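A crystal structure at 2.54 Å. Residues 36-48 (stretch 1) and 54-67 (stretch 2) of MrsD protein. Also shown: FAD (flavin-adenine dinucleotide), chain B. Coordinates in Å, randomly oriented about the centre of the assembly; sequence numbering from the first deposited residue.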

# COMPACT_ATOMS: atom_id res chain seq x y z
N LYS A 36 23.57 -17.02 31.92
CA LYS A 36 23.41 -15.66 32.41
C LYS A 36 22.32 -14.93 31.65
O LYS A 36 21.51 -14.22 32.23
CB LYS A 36 24.73 -14.89 32.27
CG LYS A 36 24.67 -13.44 32.77
CD LYS A 36 26.00 -12.69 32.58
N GLU A 37 22.31 -15.12 30.33
CA GLU A 37 21.33 -14.47 29.47
C GLU A 37 21.29 -15.21 28.13
O GLU A 37 22.32 -15.70 27.64
CB GLU A 37 21.74 -13.01 29.28
CG GLU A 37 20.70 -12.12 28.62
CD GLU A 37 21.22 -10.70 28.35
OE1 GLU A 37 20.56 -9.98 27.55
OE2 GLU A 37 22.29 -10.32 28.92
N ILE A 38 20.09 -15.31 27.55
CA ILE A 38 19.87 -15.98 26.27
C ILE A 38 19.12 -15.10 25.27
O ILE A 38 18.04 -14.58 25.56
CB ILE A 38 19.02 -17.24 26.42
CG1 ILE A 38 19.59 -18.16 27.51
CG2 ILE A 38 18.94 -17.95 25.07
CD1 ILE A 38 18.76 -19.44 27.72
N ARG A 39 19.70 -14.96 24.09
CA ARG A 39 19.06 -14.19 23.03
C ARG A 39 18.94 -15.06 21.78
O ARG A 39 19.60 -16.10 21.67
CB ARG A 39 19.88 -12.94 22.70
CG ARG A 39 19.75 -11.87 23.74
CD ARG A 39 20.64 -10.69 23.45
NE ARG A 39 20.60 -9.72 24.54
CZ ARG A 39 21.39 -8.66 24.64
NH1 ARG A 39 22.31 -8.40 23.72
NH2 ARG A 39 21.27 -7.86 25.68
N VAL A 40 18.11 -14.63 20.85
CA VAL A 40 17.92 -15.38 19.63
C VAL A 40 18.11 -14.53 18.37
O VAL A 40 17.87 -13.33 18.37
CB VAL A 40 16.51 -16.00 19.62
CG1 VAL A 40 16.16 -16.58 18.26
CG2 VAL A 40 16.42 -17.06 20.70
N VAL A 41 18.57 -15.18 17.31
CA VAL A 41 18.74 -14.57 16.00
C VAL A 41 18.06 -15.60 15.05
O VAL A 41 18.37 -16.80 15.09
CB VAL A 41 20.25 -14.35 15.63
CG1 VAL A 41 21.02 -15.70 15.63
CG2 VAL A 41 20.36 -13.65 14.27
N MET A 42 17.12 -15.13 14.23
CA MET A 42 16.37 -16.02 13.33
C MET A 42 16.57 -15.76 11.84
O MET A 42 16.99 -14.69 11.43
CB MET A 42 14.87 -15.90 13.63
CG MET A 42 14.50 -15.85 15.13
SD MET A 42 12.69 -15.78 15.42
CE MET A 42 12.11 -17.30 14.55
N THR A 43 16.25 -16.76 11.03
CA THR A 43 16.30 -16.61 9.58
C THR A 43 14.84 -16.33 9.20
O THR A 43 13.90 -16.60 9.97
CB THR A 43 16.72 -17.92 8.84
OG1 THR A 43 15.73 -18.93 9.06
CG2 THR A 43 18.05 -18.43 9.33
N LYS A 44 14.66 -15.81 7.99
CA LYS A 44 13.36 -15.48 7.44
C LYS A 44 12.37 -16.67 7.49
O LYS A 44 11.22 -16.52 7.90
CB LYS A 44 13.55 -14.98 5.99
CG LYS A 44 12.31 -14.41 5.32
CD LYS A 44 11.47 -15.48 4.62
CE LYS A 44 10.30 -14.86 3.82
NZ LYS A 44 9.44 -13.97 4.68
N THR A 45 12.82 -17.85 7.05
CA THR A 45 11.94 -19.02 7.06
C THR A 45 11.50 -19.39 8.46
O THR A 45 10.33 -19.74 8.68
CB THR A 45 12.63 -20.22 6.43
OG1 THR A 45 13.18 -19.82 5.18
CG2 THR A 45 11.63 -21.36 6.21
N ALA A 46 12.42 -19.30 9.42
CA ALA A 46 12.09 -19.58 10.81
C ALA A 46 10.96 -18.62 11.28
O ALA A 46 9.99 -19.07 11.92
CB ALA A 46 13.32 -19.43 11.69
N GLU A 47 11.08 -17.33 10.95
CA GLU A 47 10.06 -16.36 11.36
C GLU A 47 8.70 -16.62 10.74
O GLU A 47 7.68 -16.35 11.39
CB GLU A 47 10.46 -14.94 11.01
CG GLU A 47 11.22 -14.25 12.08
CD GLU A 47 11.46 -12.78 11.76
OE1 GLU A 47 10.52 -11.96 11.94
OE2 GLU A 47 12.58 -12.46 11.30
N ASP A 48 8.67 -17.12 9.50
CA ASP A 48 7.38 -17.41 8.86
C ASP A 48 6.69 -18.56 9.58
O ASP A 48 5.45 -18.64 9.59
CB ASP A 48 7.54 -17.80 7.38
CG ASP A 48 8.02 -16.65 6.51
OD1 ASP A 48 7.77 -15.49 6.89
OD2 ASP A 48 8.62 -16.92 5.44
N THR A 54 6.68 -14.14 19.02
CA THR A 54 6.30 -15.29 19.81
C THR A 54 7.55 -15.75 20.52
O THR A 54 7.57 -15.88 21.73
CB THR A 54 5.76 -16.44 18.94
OG1 THR A 54 4.65 -15.98 18.16
CG2 THR A 54 5.29 -17.60 19.83
N VAL A 55 8.61 -15.98 19.76
CA VAL A 55 9.86 -16.44 20.36
C VAL A 55 10.38 -15.48 21.45
O VAL A 55 11.15 -15.88 22.32
CB VAL A 55 10.94 -16.66 19.23
CG1 VAL A 55 12.28 -17.16 19.82
CG2 VAL A 55 10.41 -17.64 18.18
N SER A 56 9.94 -14.23 21.44
CA SER A 56 10.44 -13.29 22.44
C SER A 56 9.84 -13.54 23.82
O SER A 56 10.31 -13.00 24.82
CB SER A 56 10.16 -11.85 22.02
OG SER A 56 8.80 -11.53 22.19
N TYR A 57 8.79 -14.34 23.89
CA TYR A 57 8.21 -14.65 25.18
C TYR A 57 9.04 -15.73 25.91
O TYR A 57 8.80 -16.02 27.08
CB TYR A 57 6.78 -15.18 25.02
CG TYR A 57 5.81 -14.17 24.47
CD1 TYR A 57 5.20 -14.36 23.23
CD2 TYR A 57 5.52 -13.01 25.17
CE1 TYR A 57 4.34 -13.42 22.70
CE2 TYR A 57 4.65 -12.06 24.64
CZ TYR A 57 4.06 -12.27 23.40
OH TYR A 57 3.19 -11.34 22.88
N PHE A 58 10.02 -16.31 25.22
CA PHE A 58 10.83 -17.38 25.79
C PHE A 58 12.31 -17.08 25.87
O PHE A 58 13.12 -18.00 26.05
CB PHE A 58 10.63 -18.67 24.99
CG PHE A 58 9.20 -19.01 24.73
CD1 PHE A 58 8.68 -18.96 23.43
CD2 PHE A 58 8.35 -19.39 25.77
CE1 PHE A 58 7.35 -19.29 23.18
CE2 PHE A 58 7.01 -19.73 25.53
CZ PHE A 58 6.50 -19.67 24.23
N CYS A 59 12.68 -15.81 25.73
CA CYS A 59 14.08 -15.44 25.79
C CYS A 59 14.19 -13.96 26.02
O CYS A 59 13.18 -13.27 26.08
CB CYS A 59 14.80 -15.84 24.50
SG CYS A 59 14.28 -14.89 23.07
N ASP A 60 15.42 -13.45 26.12
CA ASP A 60 15.63 -12.03 26.41
C ASP A 60 15.51 -11.07 25.24
O ASP A 60 15.16 -9.90 25.42
CB ASP A 60 16.99 -11.85 27.09
CG ASP A 60 17.10 -12.68 28.36
OD1 ASP A 60 18.07 -13.47 28.47
OD2 ASP A 60 16.22 -12.56 29.23
N HIS A 61 15.82 -11.53 24.03
CA HIS A 61 15.73 -10.66 22.88
C HIS A 61 15.84 -11.49 21.63
O HIS A 61 16.55 -12.49 21.61
CB HIS A 61 16.85 -9.62 22.90
CG HIS A 61 16.73 -8.59 21.82
ND1 HIS A 61 15.79 -7.57 21.87
CD2 HIS A 61 17.39 -8.44 20.65
CE1 HIS A 61 15.89 -6.84 20.77
NE2 HIS A 61 16.85 -7.35 20.02
N VAL A 62 15.16 -11.06 20.58
CA VAL A 62 15.16 -11.77 19.31
C VAL A 62 15.64 -10.85 18.18
O VAL A 62 15.02 -9.83 17.90
CB VAL A 62 13.74 -12.27 18.95
CG1 VAL A 62 13.75 -13.06 17.64
CG2 VAL A 62 13.18 -13.09 20.10
N TYR A 63 16.74 -11.22 17.54
CA TYR A 63 17.24 -10.42 16.42
C TYR A 63 16.66 -10.98 15.13
O TYR A 63 16.88 -12.14 14.77
CB TYR A 63 18.76 -10.46 16.34
CG TYR A 63 19.46 -9.89 17.54
CD1 TYR A 63 20.03 -10.71 18.51
CD2 TYR A 63 19.59 -8.51 17.70
CE1 TYR A 63 20.70 -10.18 19.61
CE2 TYR A 63 20.26 -7.97 18.78
CZ TYR A 63 20.81 -8.81 19.74
OH TYR A 63 21.45 -8.27 20.83
N SER A 64 15.93 -10.14 14.43
CA SER A 64 15.31 -10.55 13.19
C SER A 64 16.16 -10.15 11.97
O SER A 64 16.94 -9.19 12.02
CB SER A 64 13.92 -9.93 13.11
OG SER A 64 13.31 -10.21 11.88
N GLU A 65 16.01 -10.90 10.89
CA GLU A 65 16.73 -10.66 9.63
C GLU A 65 16.28 -9.31 9.08
O GLU A 65 17.05 -8.61 8.41
CB GLU A 65 16.40 -11.78 8.62
CG GLU A 65 17.12 -11.71 7.27
CD GLU A 65 18.63 -11.83 7.39
OE1 GLU A 65 19.10 -12.78 8.03
OE2 GLU A 65 19.34 -10.98 6.83
N HIS A 66 15.03 -8.96 9.39
CA HIS A 66 14.40 -7.71 8.97
C HIS A 66 14.85 -6.51 9.80
O HIS A 66 14.38 -5.39 9.58
CB HIS A 66 12.88 -7.85 9.07
CG HIS A 66 12.35 -9.12 8.49
ND1 HIS A 66 12.68 -9.57 7.23
CD2 HIS A 66 11.52 -10.06 9.01
CE1 HIS A 66 12.09 -10.72 7.00
NE2 HIS A 66 11.37 -11.04 8.06
N GLY A 67 15.75 -6.74 10.74
CA GLY A 67 16.23 -5.67 11.59
C GLY A 67 15.19 -5.30 12.64
O GLY A 67 14.33 -6.11 12.98
PA FAD B . 16.51 -18.48 4.82
O1A FAD B . 15.20 -18.47 5.61
O2A FAD B . 17.43 -17.28 4.95
O5B FAD B . 16.24 -18.69 3.22
C5B FAD B . 14.99 -19.19 2.66
C4B FAD B . 14.08 -18.07 2.19
O4B FAD B . 14.45 -16.85 2.82
C3B FAD B . 14.15 -17.77 0.68
O3B FAD B . 12.84 -18.04 0.18
C2B FAD B . 14.59 -16.35 0.62
O2B FAD B . 14.19 -15.53 -0.44
C1B FAD B . 14.16 -15.77 1.96
N9A FAD B . 14.88 -14.59 2.54
C8A FAD B . 16.22 -14.46 3.10
N7A FAD B . 16.52 -13.25 3.51
C5A FAD B . 15.35 -12.48 3.25
C6A FAD B . 14.99 -11.08 3.43
N6A FAD B . 15.83 -10.19 3.99
N1A FAD B . 13.70 -10.65 3.01
C2A FAD B . 12.81 -11.52 2.43
N3A FAD B . 13.06 -12.90 2.22
C4A FAD B . 14.42 -13.25 2.67
N1 FAD B . 15.42 -27.37 5.39
C2 FAD B . 16.27 -28.12 6.19
O2 FAD B . 17.48 -28.26 5.88
N3 FAD B . 15.76 -28.72 7.35
C4 FAD B . 14.39 -28.63 7.81
O4 FAD B . 14.03 -29.23 8.89
C4X FAD B . 13.57 -27.85 6.99
N5 FAD B . 12.21 -27.71 7.42
C5X FAD B . 11.35 -26.89 6.62
C6 FAD B . 9.98 -26.71 7.00
C7 FAD B . 9.04 -25.90 6.24
C7M FAD B . 7.58 -25.76 6.76
C8 FAD B . 9.54 -25.23 5.02
C8M FAD B . 8.68 -24.34 4.14
C9 FAD B . 10.87 -25.37 4.60
C9A FAD B . 11.81 -26.19 5.36
N10 FAD B . 13.25 -26.44 5.02
C10 FAD B . 14.10 -27.23 5.81
C1' FAD B . 13.75 -25.80 3.83
C2' FAD B . 14.55 -24.56 4.01
O2' FAD B . 13.68 -23.55 4.68
C3' FAD B . 14.98 -24.01 2.70
O3' FAD B . 16.10 -24.72 2.14
C4' FAD B . 15.37 -22.50 2.73
O4' FAD B . 15.69 -22.09 1.36
C5' FAD B . 16.56 -22.17 3.60
O5' FAD B . 16.16 -21.94 4.96
P FAD B . 17.07 -21.15 5.98
O1P FAD B . 16.32 -21.12 7.24
O2P FAD B . 18.42 -21.80 6.01
O3P FAD B . 17.35 -19.73 5.26
O HOH W 1 18.96 -14.73 9.66

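The shortest polar contact between the two stretches joins a helix to a turn: Ser64 OG donates to Glu47 OE2 at 2.4 Å, a very short hydrogen bond to a carboxylate oxygen. Ser64 OG also accepts from His66 N at 3.3 Å, within the type I turn from Ser64 to Gly67, which is closed by Gly67 N to Ser64 O at 3.0 Å. The serine hydroxyl thus ties the turn to the helix that begins at Lys44.

Strands 37-42 and 61-63 run parallel, their directions 23° apart, and their backbones bond in the staggered pattern of a parallel sheet. Val40 uses both its polar backbone atoms: its N donates to His61 O at 2.8 Å, and its O accepts from Tyr63 N at 2.5 Å in a nearly straight bond. Met42 N continues the ladder to Tyr63 O at 3.0 Å. Two CA-H...O contacts support it, Val62 CA to Val40 O and Val41 CA to Tyr63 O, both 3.3 Å.

At the start of the ladder Asp60 clasps Ile38 in two directions. Asp60 N donates to Ile38 O at 2.9 Å, and the carboxylate accepts from Ile38 N through OD1, also at 2.9 Å. This brings Asp60 OD1 within 4.4 Å of Glu37 OE1, a like-charge approach; Glu37 OE1 in turn forms a salt bridge with Arg39 NH2 at 2.9 Å, though the hydrogen bond in it is weak.

Beyond the ladder, a water donates to Met42 O at 2.6 Å and to Glu65 OE1 at 2.5 Å, linking the stretches where Met42 O and Glu65 N lie 4.0 Å apart.

Side chains alternate across the sheet. Val40 and Val62 share one face, with Val40 CG1 4.3 Å from Val62 CG1. Val40 CG1 also meets Val55 CG1 at 4.2 Å, and Val40 CG2 lies 3.9 Å from Cys59 SG. Met42 extends this apolar cluster, its SD 3.7 Å from Val62 CG1 and its CE 4.0 Å from Val55 CG2. On the other face Val41 CG2 packs on Tyr63 CB at 4.1 Å, and the long Arg39 side chain brings NH1 to 3.0 Å from Tyr63 OH.

At the outer edge, Lys44 CG approaches the edge of the His66 ring, 4.1 Å from CE1. Lys44 CG also lies 3.5 Å from FAD N3A, and Glu65 CG 3.8 Å from FAD N6A, so both stretches border the adenine. Together they bury 823 Å², summed over both sides.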